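Local coordinates for bacterioferritin (Mycobacterium smegmatis str. MC2 155, PDB 3BKN), which probably stores iron, oxidising ferrous iron with dioxygen at a di-nuclear centre and depositing the ferric mineral inside a hollow shell of 24 haem-binding subunits, at residues P5-L10 with L63-L68; Q24-S29 with E50-A55; S76-Q81 with L91-E96; E99-G104 with E121-D126. All blocks are in the same frame, centred on the assembly; numbering follows the deposited sequence.

Contact 1 of 4, residues P5-L10 with L63-L68; sequences PDVLKL and LLLDGL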
# COMPACT_ATOMS: atom_id res chain seq x y z
N PRO A 5 -60.65 11.59 -2.88
CA PRO A 5 -60.66 12.91 -2.22
C PRO A 5 -60.57 12.89 -0.66
O PRO A 5 -60.00 13.84 -0.09
CB PRO A 5 -61.93 13.56 -2.75
CG PRO A 5 -62.79 12.40 -3.27
CD PRO A 5 -61.83 11.40 -3.76
N ASP A 6 -61.10 11.85 0.00
CA ASP A 6 -61.03 11.74 1.46
C ASP A 6 -59.63 11.40 1.95
O ASP A 6 -59.16 11.93 2.96
CB ASP A 6 -62.08 10.75 1.95
CG ASP A 6 -63.50 11.37 1.93
OD1 ASP A 6 -63.62 12.54 2.40
OD2 ASP A 6 -64.48 10.73 1.44
N VAL A 7 -58.93 10.56 1.21
CA VAL A 7 -57.54 10.26 1.47
C VAL A 7 -56.67 11.50 1.32
O VAL A 7 -55.76 11.71 2.14
CB VAL A 7 -57.03 9.12 0.55
CG1 VAL A 7 -55.51 9.05 0.56
CG2 VAL A 7 -57.67 7.78 0.96
N LEU A 8 -56.93 12.33 0.29
CA LEU A 8 -56.10 13.52 0.07
C LEU A 8 -56.39 14.57 1.14
O LEU A 8 -55.48 15.24 1.59
CB LEU A 8 -56.26 14.09 -1.32
CG LEU A 8 -55.77 13.20 -2.47
CD1 LEU A 8 -56.57 13.50 -3.73
CD2 LEU A 8 -54.27 13.29 -2.73
N LYS A 9 -57.65 14.69 1.58
CA LYS A 9 -57.96 15.49 2.76
C LYS A 9 -57.12 15.05 3.94
O LYS A 9 -56.55 15.88 4.64
CB LYS A 9 -59.40 15.37 3.15
CG LYS A 9 -60.32 16.37 2.48
CD LYS A 9 -61.78 16.16 2.96
CE LYS A 9 -62.76 16.24 1.81
NZ LYS A 9 -64.15 16.37 2.31
N LEU A 10 -57.05 13.74 4.16
CA LEU A 10 -56.31 13.21 5.30
C LEU A 10 -54.80 13.47 5.16
O LEU A 10 -54.16 13.98 6.06
CB LEU A 10 -56.63 11.73 5.48
CG LEU A 10 -55.73 10.99 6.46
CD1 LEU A 10 -55.98 11.37 7.93
CD2 LEU A 10 -55.99 9.52 6.24
N LEU A 63 -48.81 14.63 -4.47
CA LEU A 63 -48.56 15.00 -5.86
C LEU A 63 -48.83 13.85 -6.82
O LEU A 63 -49.48 14.02 -7.82
CB LEU A 63 -47.11 15.49 -6.00
CG LEU A 63 -46.98 16.91 -5.46
CD1 LEU A 63 -45.54 17.27 -5.42
CD2 LEU A 63 -47.85 17.92 -6.29
N LEU A 64 -48.36 12.67 -6.46
CA LEU A 64 -48.60 11.48 -7.24
C LEU A 64 -50.12 11.23 -7.40
O LEU A 64 -50.57 10.74 -8.44
CB LEU A 64 -47.84 10.31 -6.61
CG LEU A 64 -47.76 9.03 -7.41
CD1 LEU A 64 -46.78 7.98 -6.78
CD2 LEU A 64 -49.20 8.47 -7.52
N LEU A 65 -50.93 11.59 -6.40
CA LEU A 65 -52.36 11.38 -6.47
C LEU A 65 -53.09 12.60 -7.05
O LEU A 65 -54.32 12.71 -6.95
CB LEU A 65 -52.91 10.97 -5.09
CG LEU A 65 -52.47 9.62 -4.46
CD1 LEU A 65 -53.13 9.30 -3.10
CD2 LEU A 65 -52.65 8.44 -5.41
N ASP A 66 -52.33 13.50 -7.66
CA ASP A 66 -52.79 14.74 -8.30
C ASP A 66 -53.52 15.66 -7.40
O ASP A 66 -54.45 16.31 -7.85
CB ASP A 66 -53.71 14.53 -9.49
CG ASP A 66 -52.99 14.01 -10.70
OD1 ASP A 66 -51.74 14.06 -10.78
OD2 ASP A 66 -53.71 13.52 -11.58
N GLY A 67 -53.12 15.70 -6.14
CA GLY A 67 -53.69 16.61 -5.14
C GLY A 67 -52.84 17.85 -5.05
O GLY A 67 -51.83 17.99 -5.76
N LEU A 68 -53.27 18.76 -4.20
CA LEU A 68 -52.54 20.01 -3.96
C LEU A 68 -52.00 20.02 -2.53
O LEU A 68 -52.77 20.16 -1.55
CB LEU A 68 -53.47 21.18 -4.12
CG LEU A 68 -53.99 21.36 -5.53
CD1 LEU A 68 -55.52 21.46 -5.46
CD2 LEU A 68 -53.30 22.58 -6.18
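Leu8 and Leu65 carry most of this apolar contact, their side chains set askew to one another as the start of helix 5-34 lies against the tail of helix 38-64. The closest approach is made by one branch only: Leu8 CD2 rests on Leu65 CB at 3.6 Å, near the backbone rather than at the tip of the partner. The other methyl, Leu8 CD1, comes to 4.0 Å from the backbone Leu65 O. With its CG beside the backbone N and anti to the carbonyl carbon (chi1 -65°), Leu8 sends both methyls across to the second segment, and CD2 also passes over Gly67 CA at 4.1 Å. At Gly67 the backbone itself forms the surface that Leu8 covers. Val7 adds a looser touch one residue earlier, where its CG1 stands 4.4 Å from Leu65 CD1. Ser116 of helix 114-144 and Asp113 each touch both Val7 and Leu65.

The helix ends within this contact. Leu65 is the first residue to leave helical geometry, and Asp66 takes a positive phi (58°) with its N bonded to Leu63 O at 2.9 Å, while Gly67 N reaches back to Ile62 O. The two bonds, from Asp66 N and from Gly67 N, define a Schellman motif, which closes helix 38-64 at one end of the ferritin four-helix bundle and releases the chain into the long crossover connection toward helix 83-110.

Contact 2 of 4, residues Q24-S29 with E50-A55; sequences QYFLHS and EEMRHA. With ZN (zinc ion), chain M; ZN (zinc ion), chain N; HEM (protoporphyrin IX containing Fe), chain T.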
# COMPACT_ATOMS: atom_id res chain seq x y z
N GLN A 24 -42.02 23.60 15.39
CA GLN A 24 -42.04 23.52 16.85
C GLN A 24 -40.74 22.94 17.37
O GLN A 24 -40.10 23.55 18.24
CB GLN A 24 -43.24 22.77 17.38
CG GLN A 24 -43.54 23.14 18.84
CD GLN A 24 -44.88 22.54 19.31
OE1 GLN A 24 -45.97 23.07 18.97
NE2 GLN A 24 -44.81 21.44 20.06
N TYR A 25 -40.37 21.78 16.83
CA TYR A 25 -39.09 21.14 17.17
C TYR A 25 -37.89 22.01 16.84
O TYR A 25 -37.01 22.22 17.67
CB TYR A 25 -38.93 19.84 16.41
CG TYR A 25 -39.71 18.68 16.97
CD1 TYR A 25 -39.39 18.15 18.24
CD2 TYR A 25 -40.70 18.08 16.24
CE1 TYR A 25 -40.06 17.08 18.75
CE2 TYR A 25 -41.40 16.99 16.74
CZ TYR A 25 -41.07 16.48 18.00
OH TYR A 25 -41.73 15.36 18.53
N PHE A 26 -37.84 22.56 15.63
CA PHE A 26 -36.67 23.31 15.26
C PHE A 26 -36.43 24.44 16.23
O PHE A 26 -35.30 24.59 16.70
CB PHE A 26 -36.65 23.80 13.81
CG PHE A 26 -35.28 24.27 13.36
CD1 PHE A 26 -34.30 23.35 12.97
CD2 PHE A 26 -34.93 25.63 13.41
CE1 PHE A 26 -33.05 23.78 12.62
CE2 PHE A 26 -33.71 26.03 13.05
CZ PHE A 26 -32.78 25.11 12.65
N LEU A 27 -37.48 25.20 16.53
CA LEU A 27 -37.39 26.32 17.48
C LEU A 27 -37.05 25.83 18.88
O LEU A 27 -36.23 26.45 19.54
CB LEU A 27 -38.69 27.12 17.52
CG LEU A 27 -38.91 28.27 18.51
CD1 LEU A 27 -38.00 29.44 18.26
CD2 LEU A 27 -40.35 28.72 18.35
N HIS A 28 -37.63 24.72 19.33
CA HIS A 28 -37.26 24.18 20.63
C HIS A 28 -35.75 23.89 20.66
O HIS A 28 -35.06 24.24 21.62
CB HIS A 28 -38.05 22.93 20.99
CG HIS A 28 -39.46 23.20 21.40
ND1 HIS A 28 -40.43 22.22 21.41
CD2 HIS A 28 -40.06 24.34 21.83
CE1 HIS A 28 -41.57 22.74 21.83
NE2 HIS A 28 -41.38 24.03 22.10
N SER A 29 -35.24 23.25 19.62
CA SER A 29 -33.82 22.86 19.63
C SER A 29 -32.95 24.12 19.71
O SER A 29 -31.98 24.14 20.47
CB SER A 29 -33.45 21.98 18.43
OG SER A 29 -33.14 22.79 17.31
N GLU A 50 -36.51 14.72 11.06
CA GLU A 50 -37.41 13.61 10.83
C GLU A 50 -38.77 14.13 10.43
O GLU A 50 -39.38 13.53 9.57
CB GLU A 50 -37.52 12.69 12.06
CG GLU A 50 -37.13 11.22 11.70
CD GLU A 50 -37.58 10.19 12.72
OE1 GLU A 50 -36.85 9.99 13.73
OE2 GLU A 50 -38.64 9.56 12.47
N GLU A 51 -39.23 15.24 11.00
CA GLU A 51 -40.47 15.83 10.56
C GLU A 51 -40.35 16.38 9.17
O GLU A 51 -41.28 16.23 8.40
CB GLU A 51 -40.97 16.89 11.49
CG GLU A 51 -41.22 16.41 12.85
CD GLU A 51 -42.11 15.17 12.94
OE1 GLU A 51 -42.68 14.72 11.92
OE2 GLU A 51 -42.23 14.61 14.06
N MET A 52 -39.23 17.02 8.86
CA MET A 52 -39.02 17.50 7.50
C MET A 52 -39.14 16.35 6.49
O MET A 52 -39.77 16.52 5.44
CB MET A 52 -37.67 18.17 7.36
CG MET A 52 -37.58 19.50 8.05
SD MET A 52 -35.90 20.19 8.03
CE MET A 52 -35.85 20.91 9.69
N ARG A 53 -38.55 15.19 6.80
CA ARG A 53 -38.70 14.03 5.94
C ARG A 53 -40.16 13.56 5.81
O ARG A 53 -40.61 13.26 4.69
CB ARG A 53 -37.75 12.91 6.34
CG ARG A 53 -36.29 13.28 6.11
CD ARG A 53 -35.30 12.20 6.59
NE ARG A 53 -35.14 12.26 8.03
CZ ARG A 53 -34.49 11.37 8.76
NH1 ARG A 53 -33.91 10.32 8.19
NH2 ARG A 53 -34.43 11.53 10.07
N HIS A 54 -40.91 13.55 6.92
CA HIS A 54 -42.32 13.22 6.87
C HIS A 54 -43.11 14.14 5.92
O HIS A 54 -43.89 13.67 5.06
CB HIS A 54 -42.90 13.31 8.26
CG HIS A 54 -42.46 12.22 9.15
ND1 HIS A 54 -42.77 12.18 10.50
CD2 HIS A 54 -41.70 11.12 8.90
CE1 HIS A 54 -42.26 11.08 11.02
NE2 HIS A 54 -41.60 10.43 10.08
N ALA A 55 -42.92 15.45 6.08
CA ALA A 55 -43.52 16.42 5.19
C ALA A 55 -43.19 16.08 3.73
O ALA A 55 -44.08 16.11 2.88
CB ALA A 55 -43.08 17.85 5.54
ZN ZN M . -44.00 13.32 11.62
ZN ZN N . -42.80 13.08 15.27
CHA HEM T . -32.74 20.31 5.85
CHB HEM T . -33.99 24.15 8.57
CHC HEM T . -38.52 23.74 6.94
CHD HEM T . -37.36 19.80 4.34
C1A HEM T . -32.64 21.47 6.73
C2A HEM T . -31.37 21.88 7.32
C3A HEM T . -31.75 23.02 8.13
C4A HEM T . -33.20 23.12 7.90
CMA HEM T . -30.90 23.89 8.99
CAA HEM T . -30.01 21.27 7.12
CBA HEM T . -29.86 20.95 5.64
CGA HEM T . -28.62 21.55 5.02
O1A HEM T . -28.62 22.76 4.72
O2A HEM T . -27.64 20.80 4.81
C1B HEM T . -35.41 24.39 8.39
C2B HEM T . -36.09 25.51 9.05
C3B HEM T . -37.41 25.31 8.50
C4B HEM T . -37.36 24.22 7.67
CMB HEM T . -35.55 26.54 9.99
CAB HEM T . -38.59 26.13 8.81
CBB HEM T . -39.65 25.59 9.38
C1C HEM T . -38.65 22.61 6.03
C2C HEM T . -39.92 22.28 5.38
C3C HEM T . -39.57 21.12 4.60
C4C HEM T . -38.14 20.91 4.88
CMC HEM T . -41.27 22.92 5.45
CAC HEM T . -40.53 20.39 3.76
CBC HEM T . -40.21 19.22 3.30
C1D HEM T . -35.94 19.56 4.56
C2D HEM T . -35.24 18.46 3.92
C3D HEM T . -33.88 18.67 4.39
C4D HEM T . -33.95 19.77 5.20
CMD HEM T . -35.81 17.41 3.00
CAD HEM T . -32.67 17.84 4.09
CBD HEM T . -33.05 16.38 4.28
CGD HEM T . -32.33 15.76 5.44
O1D HEM T . -33.01 15.25 6.36
O2D HEM T . -31.09 15.75 5.44
NA HEM T . -33.71 22.19 7.08
NB HEM T . -36.17 23.65 7.58
NC HEM T . -37.62 21.81 5.74
ND HEM T . -35.16 20.34 5.31
FE HEM T . -35.67 21.98 6.45
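Tyr25 and Glu51 mark the nearest point between the two helical segments, with CA atoms 8.6 Å apart. The segments run in roughly opposite directions, and the gap is wide enough for side chains to fill it from both helices.

Tyr25 runs askew to the Glu51 side chain, its CE2 3.7 Å from Glu51 OE2. The ring and carboxylate planes are only 15° apart, so the two flat groups are nearly parallel in orientation. The Glu51 chain bends at chi2 (-52°), which turns its carboxylate to bridge two zinc ions: OE1 binds one at 1.9 Å and OE2 the other at 2.0 Å. His54, one turn on, brings ND1 to the first zinc at 2.0 Å. Glu18 and Glu127 complete that site, while Glu94, Glu127 and His130 complete the second. The hydroxyl of Tyr25 is hydrogen-bonded to Glu94, a second-shell link to a zinc ligand.

A different set of side chains faces the haem. Met52 SD binds the iron at 2.4 Å, and Met52 of a neighbouring subunit is the other axial ligand, the bis-methionine ligation of bacterioferritins. The haem methyl CMB lies over one face of the Phe26 ring, 3.6 Å from Phe26 CD2, while Phe26 CD1 lies 4.4 Å from Met52 CE.

Helices 5-34 and 38-64 thus form a partition between two cofactors: helices 83-110 and 114-144 close over the zinc side, and the haem lies between this pair and the neighbouring subunit.

Contact 3 of 4, residues S76-Q81 with L91-E96; sequences SLRVGQ and LAIEYE. With ZN (zinc ion), chain N.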
# COMPACT_ATOMS: atom_id res chain seq x y z
N SER A 76 -51.35 25.84 15.65
CA SER A 76 -50.75 26.69 16.68
C SER A 76 -49.50 26.12 17.28
O SER A 76 -49.53 25.03 17.83
CB SER A 76 -51.70 26.87 17.83
OG SER A 76 -52.64 27.83 17.46
N LEU A 77 -48.39 26.84 17.20
CA LEU A 77 -47.19 26.41 17.88
C LEU A 77 -47.35 26.50 19.39
O LEU A 77 -47.89 27.47 19.89
CB LEU A 77 -46.04 27.29 17.46
CG LEU A 77 -45.59 26.98 16.05
CD1 LEU A 77 -44.84 28.16 15.54
CD2 LEU A 77 -44.70 25.79 16.18
N ARG A 78 -46.90 25.50 20.11
CA ARG A 78 -46.76 25.60 21.56
C ARG A 78 -45.29 25.73 21.84
O ARG A 78 -44.51 24.80 21.61
CB ARG A 78 -47.32 24.36 22.24
CG ARG A 78 -48.66 23.99 21.68
CD ARG A 78 -49.15 22.62 22.13
NE ARG A 78 -50.12 22.13 21.15
CZ ARG A 78 -51.08 21.25 21.42
NH1 ARG A 78 -51.18 20.75 22.65
NH2 ARG A 78 -51.92 20.88 20.46
N VAL A 79 -44.91 26.92 22.27
CA VAL A 79 -43.50 27.23 22.45
C VAL A 79 -43.26 27.15 23.94
O VAL A 79 -43.68 28.06 24.66
CB VAL A 79 -43.19 28.70 21.94
CG1 VAL A 79 -41.73 29.06 22.13
CG2 VAL A 79 -43.62 28.84 20.48
N GLY A 80 -42.63 26.10 24.44
CA GLY A 80 -42.44 26.00 25.89
C GLY A 80 -41.36 26.95 26.41
O GLY A 80 -40.40 27.27 25.69
N GLN A 81 -41.49 27.41 27.65
CA GLN A 81 -40.43 28.24 28.23
C GLN A 81 -39.52 27.48 29.22
O GLN A 81 -38.71 28.09 29.88
CB GLN A 81 -40.95 29.54 28.89
CG GLN A 81 -41.98 30.35 28.09
CD GLN A 81 -41.49 30.81 26.69
OE1 GLN A 81 -40.43 31.47 26.54
NE2 GLN A 81 -42.27 30.48 25.67
N LEU A 91 -44.99 16.49 22.92
CA LEU A 91 -45.84 15.33 23.17
C LEU A 91 -47.29 15.66 22.78
O LEU A 91 -47.99 14.82 22.23
CB LEU A 91 -45.69 14.85 24.61
CG LEU A 91 -46.43 13.66 25.17
CD1 LEU A 91 -45.84 12.37 24.58
CD2 LEU A 91 -46.28 13.66 26.65
N ALA A 92 -47.73 16.89 23.01
CA ALA A 92 -49.10 17.22 22.67
C ALA A 92 -49.37 17.08 21.15
O ALA A 92 -50.40 16.54 20.77
CB ALA A 92 -49.52 18.60 23.26
N ILE A 93 -48.45 17.52 20.29
CA ILE A 93 -48.69 17.29 18.87
C ILE A 93 -48.49 15.86 18.37
O ILE A 93 -49.13 15.46 17.38
CB ILE A 93 -48.03 18.27 17.89
CG1 ILE A 93 -46.60 18.52 18.21
CG2 ILE A 93 -48.84 19.61 17.78
CD1 ILE A 93 -46.07 19.58 17.25
N GLU A 94 -47.61 15.09 19.01
CA GLU A 94 -47.47 13.71 18.61
C GLU A 94 -48.75 12.97 18.91
O GLU A 94 -49.18 12.16 18.08
CB GLU A 94 -46.26 13.06 19.25
CG GLU A 94 -44.95 13.69 18.84
CD GLU A 94 -44.58 13.43 17.38
OE1 GLU A 94 -45.35 12.78 16.63
OE2 GLU A 94 -43.51 13.91 16.97
N TYR A 95 -49.40 13.27 20.03
CA TYR A 95 -50.69 12.65 20.37
C TYR A 95 -51.77 13.03 19.40
O TYR A 95 -52.62 12.19 19.08
CB TYR A 95 -51.14 12.94 21.80
CG TYR A 95 -50.60 11.93 22.72
CD1 TYR A 95 -50.87 10.56 22.52
CD2 TYR A 95 -49.81 12.29 23.80
CE1 TYR A 95 -50.35 9.57 23.39
CE2 TYR A 95 -49.27 11.31 24.68
CZ TYR A 95 -49.55 9.96 24.46
OH TYR A 95 -49.04 9.00 25.30
N GLU A 96 -51.76 14.27 18.90
CA GLU A 96 -52.74 14.64 17.88
C GLU A 96 -52.52 13.84 16.61
O GLU A 96 -53.50 13.47 15.96
CB GLU A 96 -52.76 16.12 17.58
CG GLU A 96 -53.29 16.89 18.76
CD GLU A 96 -53.04 18.39 18.68
OE1 GLU A 96 -52.00 18.82 18.09
OE2 GLU A 96 -53.89 19.12 19.25
ZN ZN N . -42.80 13.08 15.27
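Arg78 reaches from an irregular stretch of chain to Glu96 on helix 83-110, and its course can be traced atom by atom. Its CB points toward the helix. From CG to NE the chain is extended, running alongside Ala92: Arg78 CD and Arg78 NE each pass 4.2 Å from Ala92 CB. NH1 is modelled too close to that methyl, so the distances of CZ and NH1 to it are doubtful. NH2 goes further, skirting Ile93 CG2 at 4.3 Å before it meets the carboxylate.

The loop that carries Arg78 is part of the long crossover of the ferritin fold, which links helix 38-64 to helix 83-110, and the salt bridge ties it to the outward flank of the latter helix.

At the tip, both carboxylate oxygens of Glu96 gather round the one nitrogen NH2. Arg78 NH2 lies 2.9 Å from Glu96 OE2, which stands at the edge of the guanidinium, near its plane, and 3.1 Å from Glu96 OE1. The hydrogen bond, to OE2, is weak, bent to 128° at the hydrogen. Glu96 approaches from the opposite direction with its carboxylate plane turned 82° from the guanidinium, so the two groups do not form the coplanar, two-pronged pairing. Glu94, two residues before Glu96, faces inward instead, where its OE2 binds a zinc ion at 2.0 Å.

Contact 4 of 4, residues E99-G104 with E121-D126; sequences ERLKPG and EQILAD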
# COMPACT_ATOMS: atom_id res chain seq x y z
N GLU A 99 -54.25 10.50 17.15
CA GLU A 99 -55.71 10.62 17.05
C GLU A 99 -56.15 10.63 15.58
O GLU A 99 -57.16 10.04 15.23
CB GLU A 99 -56.22 11.88 17.76
CG GLU A 99 -56.31 11.81 19.28
CD GLU A 99 -56.49 13.20 19.92
OE1 GLU A 99 -57.30 14.02 19.40
OE2 GLU A 99 -55.81 13.45 20.95
N ARG A 100 -55.38 11.28 14.72
CA ARG A 100 -55.70 11.42 13.32
C ARG A 100 -55.36 10.17 12.51
O ARG A 100 -56.19 9.70 11.76
CB ARG A 100 -55.01 12.64 12.74
CG ARG A 100 -55.27 12.88 11.27
CD ARG A 100 -54.27 13.91 10.70
NE ARG A 100 -54.30 15.20 11.39
CZ ARG A 100 -53.37 15.60 12.26
NH1 ARG A 100 -52.34 14.80 12.53
NH2 ARG A 100 -53.46 16.79 12.86
N LEU A 101 -54.16 9.61 12.69
CA LEU A 101 -53.71 8.46 11.90
C LEU A 101 -54.29 7.09 12.25
O LEU A 101 -54.39 6.18 11.39
CB LEU A 101 -52.19 8.38 11.86
CG LEU A 101 -51.65 9.64 11.19
CD1 LEU A 101 -50.13 9.52 10.98
CD2 LEU A 101 -52.42 10.00 9.89
N LYS A 102 -54.69 6.93 13.50
CA LYS A 102 -55.26 5.68 13.92
C LYS A 102 -56.52 5.36 13.11
O LYS A 102 -56.53 4.32 12.43
CB LYS A 102 -55.46 5.64 15.44
CG LYS A 102 -54.16 5.26 16.21
CD LYS A 102 -54.40 5.44 17.72
CE LYS A 102 -54.39 4.11 18.50
NZ LYS A 102 -55.49 4.09 19.53
N PRO A 103 -57.55 6.26 13.11
CA PRO A 103 -58.65 6.03 12.15
C PRO A 103 -58.26 6.32 10.67
O PRO A 103 -58.81 5.70 9.76
CB PRO A 103 -59.76 6.97 12.63
CG PRO A 103 -59.10 8.02 13.50
CD PRO A 103 -57.73 7.51 13.91
N GLY A 104 -57.30 7.21 10.43
CA GLY A 104 -56.81 7.50 9.08
C GLY A 104 -56.39 6.29 8.29
O GLY A 104 -56.78 6.09 7.14
N GLU A 121 -48.82 4.33 7.95
CA GLU A 121 -48.42 3.36 8.94
C GLU A 121 -46.97 3.58 9.33
O GLU A 121 -46.63 3.51 10.51
CB GLU A 121 -48.61 1.96 8.39
CG GLU A 121 -50.02 1.47 8.44
CD GLU A 121 -50.19 0.24 7.60
OE1 GLU A 121 -49.15 -0.39 7.27
OE2 GLU A 121 -51.34 -0.10 7.22
N GLN A 122 -46.11 3.85 8.35
CA GLN A 122 -44.69 4.20 8.62
C GLN A 122 -44.56 5.48 9.45
O GLN A 122 -43.82 5.51 10.44
CB GLN A 122 -43.85 4.25 7.33
CG GLN A 122 -42.86 3.04 7.21
CD GLN A 122 -42.99 2.30 5.87
OE1 GLN A 122 -42.62 2.82 4.81
NE2 GLN A 122 -43.54 1.09 5.91
N ILE A 123 -45.31 6.51 9.09
CA ILE A 123 -45.27 7.71 9.86
C ILE A 123 -45.73 7.45 11.31
O ILE A 123 -45.05 7.85 12.27
CB ILE A 123 -45.99 8.86 9.13
CG1 ILE A 123 -45.05 9.41 8.05
CG2 ILE A 123 -46.40 9.97 10.07
CD1 ILE A 123 -45.74 10.06 6.98
N LEU A 124 -46.85 6.75 11.46
CA LEU A 124 -47.38 6.43 12.79
C LEU A 124 -46.34 5.76 13.66
O LEU A 124 -46.12 6.16 14.81
CB LEU A 124 -48.65 5.56 12.70
CG LEU A 124 -49.41 5.20 13.99
CD1 LEU A 124 -49.68 6.40 14.90
CD2 LEU A 124 -50.68 4.47 13.69
N ALA A 125 -45.66 4.75 13.12
CA ALA A 125 -44.62 4.08 13.88
C ALA A 125 -43.52 5.08 14.33
O ALA A 125 -43.16 5.10 15.52
CB ALA A 125 -44.05 2.94 13.12
N ASP A 126 -43.02 5.91 13.41
CA ASP A 126 -42.06 6.94 13.78
C ASP A 126 -42.65 7.83 14.89
O ASP A 126 -42.01 8.05 15.91
CB ASP A 126 -41.58 7.77 12.57
CG ASP A 126 -40.81 6.93 11.50
OD1 ASP A 126 -40.63 5.69 11.58
OD2 ASP A 126 -40.37 7.54 10.50
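Leu101 and Leu124 bring the two helices closest, their CA atoms 6.7 Å apart. The axes of the short segments pass 10.1 Å apart and run roughly antiparallel, at 144°, with a layer of side chains between them.

The apolar contacts centre on Leu101. Its CD1 meets the CG2 branch of Ile123 at 3.9 Å, the closest touch between the segments. Ile123 can offer that branch because CG1 is anti to the carbonyl carbon (chi1 -79°), leaving CG2 anti to the backbone N. Toward Leu124, Leu101 uses both ends: CD1 is 4.3 Å from Leu124 N and CB 4.4 Å from Leu124 CD1. The second methyl of Leu124, CD2, is approached by Lys102 CG at 4.4 Å, while the amine end of the lysine leads away from segment 121-126.

Polar interactions lie round this layer. Arg100 makes weak hydrogen bonds to Gln14 and Ser17 on helix 5-34, and Asp126 is hydrogen-bonded to the zinc ligand His54. Glu121 forms salt bridges with Arg109 of its own chain and with Arg109 of a neighbouring subunit, which ties helix 114-144 to that subunit.

Helix 5-34 closes over the layer through Gln14 against Leu101 and Glu18 against Ile123, and helix 38-64 contributes His54 and Ile58 to the same isoleucine. All four long helices of the bundle therefore meet here, with the side chain of Ile123 about 4 Å from a zinc ion.

Overall arrangement
The four contacts sample one helix bundle with a di-nuclear zinc site, to which contact 2 gives His54 and the bridging Glu51. Contact 3, about 12 Å from contact 2 between centres, supplies a ligand to the second zinc, and a probable hydrogen bond from Arg78 N to Gln24 OE1 (2.8 Å) fastens its loop to the first helix. Contact 4, about 17 Å from contact 2 between centres, backs the other zinc: Asp126 OD2 lies 3.2 Å from His54 NE2, probably hydrogen-bonded, which would steady that ligand from the second shell. Contact 1 joins the same helices as contact 2 but about 23 Å from it between centres, away from the zinc and haem sites, and touches contact 4 through Leu10 CD2 and Gly104 CA at 3.6 Å.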